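Local coordinates for actin-related protein 8 (PDB 4FO0) that binds ATP, has low basal ATPase activity and does not polymerise, and serves as a proposed core subunit of the INO80 chromatin remodelling complex, at residues L315-S327 with G510-H522. Numbering follows the deposited sequence.
Sequences LKETFCHLDQDIS and GLMFHKAQEFLQH. With ATP (adenosine-5'-triphosphate), chain C.
Leu-322, in the loop that leaves helix 306-319, packs against Ala-516 and Phe-519 at the start of helix 516-527, on the buried side of the contact. Its CD2 sits over the centre of the Phe-519 ring, a CH-pi contact 4.1 Å from the centroid and 6° off the ring normal. The other methyl, CD1, meets Ala-516 CB at 3.9 Å. The backbone of Leu-322 is held too: its N donates to His-514 O at 2.9 Å. A water bridging Cys-320 O and His-514 N is a second link between the two backbones. Pro-358 and Met-359 also touch this leucine.

Phe-513 joins this core to the nucleotide. One face of its ring takes ATP C2, offset toward the rim. Lys-316 CG lies at the ring edge, while Cys-320 CB comes in obliquely, 3.6 Å from Phe-513 CE1. The Lys-316 and Phe-513 side chains cross at about a right angle. With CG anti to the backbone N (chi1 167°) and a bend at chi3, the Lys-316 NZ arrives at the ribose and donates a hydrogen bond to ATP O2' at 2.8 Å. The same NZ gives a bond to a water that donates to Gly-510 O. ATP O2' in turn donates to Glu-317 OE2. A methionine in place of Lys-316 would probably leave ribose O2' without this donor and break the water link to Gly-510.

The outer side is looser. Exposed His-514 runs beside Asp-323, with its CE1 3.6 Å from Asp-323 OD2 and the carboxylate and imidazole planes 43° apart. Lys-515 lays its CG along Asp-323 CB, but its NZ goes on to a long salt bridge with Glu-518.

Together the two segments help to line the adenosine end of the nucleotide cleft of the actin fold, here occupied by ATP.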
loop_
_atom_site.group_PDB
_atom_site.type_symbol
_atom_site.label_atom_id
_atom_site.label_comp_id
_atom_site.label_asym_id
_atom_site.label_seq_id
_atom_site.Cartn_x
_atom_site.Cartn_y
_atom_site.Cartn_z
ATOM N N LEU A 315 -1.190 -15.800 1.128
ATOM C CA LEU A 315 -1.704 -16.675 0.086
ATOM C C LEU A 315 -1.827 -15.950 -1.249
ATOM O O LEU A 315 -1.373 -16.448 -2.280
ATOM C CB LEU A 315 -3.049 -17.275 0.504
ATOM C CG LEU A 315 -2.914 -18.285 1.657
ATOM C CD1 LEU A 315 -4.216 -18.999 1.939
ATOM C CD2 LEU A 315 -1.810 -19.291 1.370
ATOM N N LYS A 316 -2.436 -14.770 -1.231
ATOM C CA LYS A 316 -2.474 -13.949 -2.426
ATOM C C LYS A 316 -1.075 -13.756 -3.022
ATOM O O LYS A 316 -0.888 -13.873 -4.234
ATOM C CB LYS A 316 -3.074 -12.577 -2.135
ATOM C CG LYS A 316 -2.850 -11.598 -3.280
ATOM C CD LYS A 316 -3.163 -10.172 -2.906
ATOM C CE LYS A 316 -2.178 -9.636 -1.894
ATOM N NZ LYS A 316 -2.466 -8.208 -1.601
ATOM N N GLU A 317 -0.092 -13.448 -2.184
ATOM C CA GLU A 317 1.224 -13.108 -2.716
ATOM C C GLU A 317 1.937 -14.308 -3.277
ATOM O O GLU A 317 2.836 -14.176 -4.116
ATOM C CB GLU A 317 2.086 -12.467 -1.664
ATOM C CG GLU A 317 1.542 -11.165 -1.175
ATOM C CD GLU A 317 2.058 -10.831 0.200
ATOM O OE1 GLU A 317 2.739 -11.697 0.802
ATOM O OE2 GLU A 317 1.771 -9.711 0.674
ATOM N N THR A 318 1.509 -15.480 -2.829
ATOM C CA THR A 318 2.109 -16.737 -3.266
ATOM C C THR A 318 1.455 -17.292 -4.529
ATOM O O THR A 318 2.138 -17.761 -5.438
ATOM C CB THR A 318 2.038 -17.772 -2.146
ATOM O OG1 THR A 318 2.841 -17.312 -1.059
ATOM C CG2 THR A 318 2.556 -19.096 -2.604
ATOM N N PHE A 319 0.135 -17.202 -4.594
ATOM C CA PHE A 319 -0.623 -17.853 -5.653
ATOM C C PHE A 319 -1.100 -16.975 -6.806
ATOM O O PHE A 319 -1.071 -17.396 -7.956
ATOM C CB PHE A 319 -1.812 -18.555 -5.038
ATOM C CG PHE A 319 -1.423 -19.649 -4.119
ATOM C CD1 PHE A 319 -0.208 -20.286 -4.284
ATOM C CD2 PHE A 319 -2.260 -20.046 -3.093
ATOM C CE1 PHE A 319 0.171 -21.300 -3.443
ATOM C CE2 PHE A 319 -1.893 -21.066 -2.253
ATOM C CZ PHE A 319 -0.671 -21.690 -2.427
ATOM N N CYS A 320 -1.559 -15.773 -6.494
ATOM C CA CYS A 320 -2.102 -14.876 -7.501
ATOM C C CYS A 320 -1.071 -14.475 -8.559
ATOM O O CYS A 320 0.112 -14.289 -8.263
ATOM C CB CYS A 320 -2.728 -13.654 -6.820
ATOM S SG CYS A 320 -4.246 -14.113 -5.913
ATOM N N HIS A 321 -1.525 -14.368 -9.802
ATOM C CA HIS A 321 -0.643 -14.007 -10.915
ATOM C C HIS A 321 -1.472 -13.276 -11.956
ATOM O O HIS A 321 -2.703 -13.359 -11.929
ATOM C CB HIS A 321 -0.018 -15.264 -11.534
ATOM C CG HIS A 321 -1.022 -16.194 -12.148
ATOM N ND1 HIS A 321 -1.422 -16.095 -13.464
ATOM C CD2 HIS A 321 -1.728 -17.222 -11.618
ATOM C CE1 HIS A 321 -2.324 -17.027 -13.719
ATOM N NE2 HIS A 321 -2.523 -17.727 -12.618
ATOM N N LEU A 322 -0.810 -12.561 -12.862
ATOM C CA LEU A 322 -1.485 -11.962 -14.022
ATOM C C LEU A 322 -0.935 -12.529 -15.334
ATOM O O LEU A 322 -0.658 -11.794 -16.285
ATOM C CB LEU A 322 -1.353 -10.444 -14.008
ATOM C CG LEU A 322 -2.151 -9.715 -12.934
ATOM C CD1 LEU A 322 -1.648 -8.283 -12.774
ATOM C CD2 LEU A 322 -3.621 -9.724 -13.285
ATOM N N ASP A 323 -0.783 -13.847 -15.374
ATOM C CA ASP A 323 -0.206 -14.520 -16.527
ATOM C C ASP A 323 -1.251 -15.410 -17.239
ATOM O O ASP A 323 -1.664 -16.436 -16.696
ATOM C CB ASP A 323 0.990 -15.342 -16.037
ATOM C CG ASP A 323 1.711 -16.076 -17.151
ATOM O OD1 ASP A 323 1.219 -16.064 -18.304
ATOM O OD2 ASP A 323 2.772 -16.683 -16.859
ATOM N N GLN A 324 -1.683 -15.022 -18.441
ATOM C CA GLN A 324 -2.675 -15.817 -19.186
ATOM C C GLN A 324 -2.263 -17.270 -19.342
ATOM O O GLN A 324 -3.105 -18.170 -19.380
ATOM C CB GLN A 324 -2.910 -15.261 -20.589
ATOM C CG GLN A 324 -3.862 -14.111 -20.654
ATOM C CD GLN A 324 -5.280 -14.484 -20.258
ATOM O OE1 GLN A 324 -5.816 -13.956 -19.279
ATOM N NE2 GLN A 324 -5.907 -15.368 -21.035
ATOM N N ASP A 325 -0.962 -17.492 -19.439
ATOM C CA ASP A 325 -0.444 -18.793 -19.831
ATOM C C ASP A 325 -0.415 -19.824 -18.712
ATOM O O ASP A 325 -0.246 -21.019 -18.970
ATOM C CB ASP A 325 0.921 -18.634 -20.500
ATOM C CG ASP A 325 0.855 -17.755 -21.741
ATOM O OD1 ASP A 325 -0.166 -17.810 -22.464
ATOM O OD2 ASP A 325 1.813 -16.995 -21.984
ATOM N N ILE A 326 -0.593 -19.364 -17.477
ATOM C CA ILE A 326 -0.765 -20.258 -16.339
ATOM C C ILE A 326 -2.248 -20.576 -16.229
ATOM O O ILE A 326 -3.054 -19.710 -15.880
ATOM C CB ILE A 326 -0.310 -19.595 -15.017
ATOM C CG1 ILE A 326 1.167 -19.232 -15.062
ATOM C CG2 ILE A 326 -0.555 -20.506 -13.832
ATOM C CD1 ILE A 326 1.645 -18.590 -13.769
ATOM N N SER A 327 -2.621 -21.812 -16.523
ATOM C CA SER A 327 -4.037 -22.146 -16.579
ATOM C C SER A 327 -4.277 -23.561 -16.111
ATOM O O SER A 327 -3.332 -24.307 -15.857
ATOM C CB SER A 327 -4.552 -21.993 -18.012
ATOM O OG SER A 327 -3.928 -22.933 -18.877
ATOM N N GLY A 510 1.135 -3.331 -4.126
ATOM C CA GLY A 510 -0.174 -3.817 -4.532
ATOM C C GLY A 510 -0.208 -4.542 -5.864
ATOM O O GLY A 510 -1.051 -5.400 -6.074
ATOM N N LEU A 511 0.689 -4.196 -6.780
ATOM C CA LEU A 511 0.658 -4.833 -8.093
ATOM C C LEU A 511 1.899 -5.691 -8.329
ATOM O O LEU A 511 2.386 -5.802 -9.445
ATOM C CB LEU A 511 0.460 -3.802 -9.212
ATOM C CG LEU A 511 -0.241 -4.302 -10.478
ATOM C CD1 LEU A 511 -1.747 -4.463 -10.261
ATOM C CD2 LEU A 511 0.023 -3.363 -11.625
ATOM N N MET A 512 2.384 -6.330 -7.270
ATOM C CA MET A 512 3.583 -7.144 -7.380
ATOM C C MET A 512 3.345 -8.576 -7.869
ATOM O O MET A 512 4.056 -9.499 -7.495
ATOM C CB MET A 512 4.388 -7.089 -6.081
ATOM C CG MET A 512 5.337 -5.887 -6.045
ATOM S SD MET A 512 6.291 -5.686 -4.529
ATOM C CE MET A 512 6.950 -7.331 -4.270
ATOM N N PHE A 513 2.370 -8.740 -8.751
ATOM C CA PHE A 513 2.063 -10.048 -9.313
ATOM C C PHE A 513 2.914 -10.408 -10.520
ATOM O O PHE A 513 3.304 -9.557 -11.312
ATOM C CB PHE A 513 0.607 -10.115 -9.723
ATOM C CG PHE A 513 -0.322 -9.721 -8.647
ATOM C CD1 PHE A 513 -0.669 -10.621 -7.662
ATOM C CD2 PHE A 513 -0.857 -8.446 -8.616
ATOM C CE1 PHE A 513 -1.542 -10.260 -6.658
ATOM C CE2 PHE A 513 -1.731 -8.081 -7.622
ATOM C CZ PHE A 513 -2.076 -8.991 -6.634
ATOM N N HIS A 514 3.171 -11.696 -10.656
ATOM C CA HIS A 514 3.910 -12.228 -11.779
ATOM C C HIS A 514 3.220 -11.836 -13.097
ATOM O O HIS A 514 1.998 -11.999 -13.247
ATOM C CB HIS A 514 4.018 -13.746 -11.598
ATOM C CG HIS A 514 4.823 -14.430 -12.652
ATOM N ND1 HIS A 514 4.251 -15.226 -13.623
ATOM C CD2 HIS A 514 6.157 -14.451 -12.882
ATOM C CE1 HIS A 514 5.199 -15.704 -14.409
ATOM N NE2 HIS A 514 6.364 -15.246 -13.983
ATOM N N LYS A 515 4.010 -11.298 -14.028
ATOM C CA LYS A 515 3.537 -10.842 -15.344
ATOM C C LYS A 515 2.735 -9.542 -15.300
ATOM O O LYS A 515 2.094 -9.155 -16.280
ATOM C CB LYS A 515 2.722 -11.924 -16.065
ATOM C CG LYS A 515 3.536 -13.127 -16.487
ATOM C CD LYS A 515 4.741 -12.704 -17.289
ATOM C CE LYS A 515 5.443 -13.905 -17.926
ATOM N NZ LYS A 515 6.591 -13.507 -18.810
ATOM N N ALA A 516 2.770 -8.854 -14.171
ATOM C CA ALA A 516 1.957 -7.663 -14.051
ATOM C C ALA A 516 2.362 -6.612 -15.099
ATOM O O ALA A 516 1.502 -6.008 -15.749
ATOM C CB ALA A 516 2.034 -7.108 -12.648
ATOM N N GLN A 517 3.665 -6.409 -15.276
ATOM C CA GLN A 517 4.159 -5.411 -16.231
ATOM C C GLN A 517 3.610 -5.606 -17.650
ATOM O O GLN A 517 3.002 -4.698 -18.226
ATOM C CB GLN A 517 5.686 -5.400 -16.271
ATOM C CG GLN A 517 6.225 -4.715 -17.502
ATOM C CD GLN A 517 7.727 -4.630 -17.510
ATOM O OE1 GLN A 517 8.354 -4.301 -16.494
ATOM N NE2 GLN A 517 8.321 -4.924 -18.660
ATOM N N GLU A 518 3.854 -6.792 -18.201
ATOM C CA GLU A 518 3.314 -7.212 -19.486
ATOM C C GLU A 518 1.803 -7.055 -19.519
ATOM O O GLU A 518 1.258 -6.423 -20.426
ATOM C CB GLU A 518 3.665 -8.681 -19.754
ATOM C CG GLU A 518 5.147 -9.038 -19.543
ATOM C CD GLU A 518 5.554 -9.173 -18.062
ATOM O OE1 GLU A 518 5.103 -8.367 -17.219
ATOM O OE2 GLU A 518 6.340 -10.093 -17.738
ATOM N N PHE A 519 1.128 -7.620 -18.524
ATOM C CA PHE A 519 -0.329 -7.629 -18.523
ATOM C C PHE A 519 -0.886 -6.235 -18.711
ATOM O O PHE A 519 -1.802 -6.001 -19.510
ATOM C CB PHE A 519 -0.866 -8.218 -17.224
ATOM C CG PHE A 519 -2.351 -8.153 -17.109
ATOM C CD1 PHE A 519 -2.977 -6.987 -16.696
ATOM C CD2 PHE A 519 -3.127 -9.252 -17.417
ATOM C CE1 PHE A 519 -4.352 -6.917 -16.589
ATOM C CE2 PHE A 519 -4.512 -9.195 -17.299
ATOM C CZ PHE A 519 -5.128 -8.029 -16.889
ATOM N N LEU A 520 -0.317 -5.306 -17.964
ATOM C CA LEU A 520 -0.801 -3.939 -17.954
ATOM C C LEU A 520 -0.396 -3.193 -19.224
ATOM O O LEU A 520 -1.164 -2.398 -19.764
ATOM C CB LEU A 520 -0.265 -3.222 -16.717
ATOM C CG LEU A 520 -0.544 -1.727 -16.660
ATOM C CD1 LEU A 520 -2.038 -1.453 -16.545
ATOM C CD2 LEU A 520 0.219 -1.127 -15.506
ATOM N N GLN A 521 0.817 -3.451 -19.698
ATOM C CA GLN A 521 1.302 -2.824 -20.917
ATOM C C GLN A 521 0.406 -3.216 -22.079
ATOM O O GLN A 521 0.107 -2.404 -22.952
ATOM C CB GLN A 521 2.735 -3.252 -21.191
ATOM C CG GLN A 521 2.971 -3.650 -22.614
ATOM C CD GLN A 521 3.926 -2.721 -23.283
ATOM O OE1 GLN A 521 5.130 -2.742 -23.005
ATOM N NE2 GLN A 521 3.403 -1.871 -24.156
ATOM N N HIS A 522 -0.028 -4.469 -22.074
ATOM C CA HIS A 522 -0.929 -4.968 -23.099
ATOM C C HIS A 522 -2.261 -4.224 -23.104
ATOM O O HIS A 522 -2.743 -3.844 -24.165
ATOM C CB HIS A 522 -1.144 -6.468 -22.912
ATOM C CG HIS A 522 -2.246 -7.040 -23.750
ATOM N ND1 HIS A 522 -2.007 -7.867 -24.828
ATOM C CD2 HIS A 522 -3.593 -6.922 -23.654
ATOM C CE1 HIS A 522 -3.161 -8.232 -25.361
ATOM N NE2 HIS A 522 -4.138 -7.674 -24.667
HETATM P PG ATP C . -1.155 2.359 1.038
HETATM O O1G ATP C . -0.142 2.824 0.028
HETATM O O2G ATP C . -1.353 3.274 2.221
HETATM O O3G ATP C . -2.458 1.844 0.462
HETATM P PB ATP C . 1.068 0.728 1.953
HETATM O O1B ATP C . 1.077 0.092 3.317
HETATM O O2B ATP C . 2.015 1.849 1.551
HETATM O O3B ATP C . -0.481 1.055 1.676
HETATM P PA ATP C . 2.519 -1.120 0.333
HETATM O O1A ATP C . 3.299 -1.603 1.529
HETATM O O2A ATP C . 3.155 -0.278 -0.744
HETATM O O3A ATP C . 1.170 -0.452 0.870
HETATM O "O5'" ATP C . 1.900 -2.413 -0.367
HETATM C "C5'" ATP C . 1.227 -3.345 0.465
HETATM C "C4'" ATP C . 0.494 -4.324 -0.419
HETATM O "O4'" ATP C . 1.457 -4.949 -1.254
HETATM C "C3'" ATP C . -0.188 -5.432 0.365
HETATM O "O3'" ATP C . -1.540 -5.575 -0.083
HETATM C "C2'" ATP C . 0.608 -6.668 0.025
HETATM O "O2'" ATP C . -0.178 -7.850 0.010
HETATM C "C1'" ATP C . 1.087 -6.317 -1.362
HETATM N N9 ATP C . 2.186 -7.200 -1.777
HETATM C C8 ATP C . 3.405 -7.265 -1.221
HETATM N N7 ATP C . 4.164 -8.196 -1.846
HETATM C C5 ATP C . 3.421 -8.734 -2.820
HETATM C C6 ATP C . 3.615 -9.776 -3.839
HETATM N N6 ATP C . 4.808 -10.419 -3.927
HETATM N N1 ATP C . 2.571 -10.047 -4.667
HETATM C C2 ATP C . 1.389 -9.407 -4.576
HETATM N N3 ATP C . 1.145 -8.450 -3.655
HETATM C C4 ATP C . 2.107 -8.078 -2.771
HETATM O O HOH W 1 -1.294 -7.189 -3.927
HETATM O O HOH W 2 2.606 -13.525 -8.683
#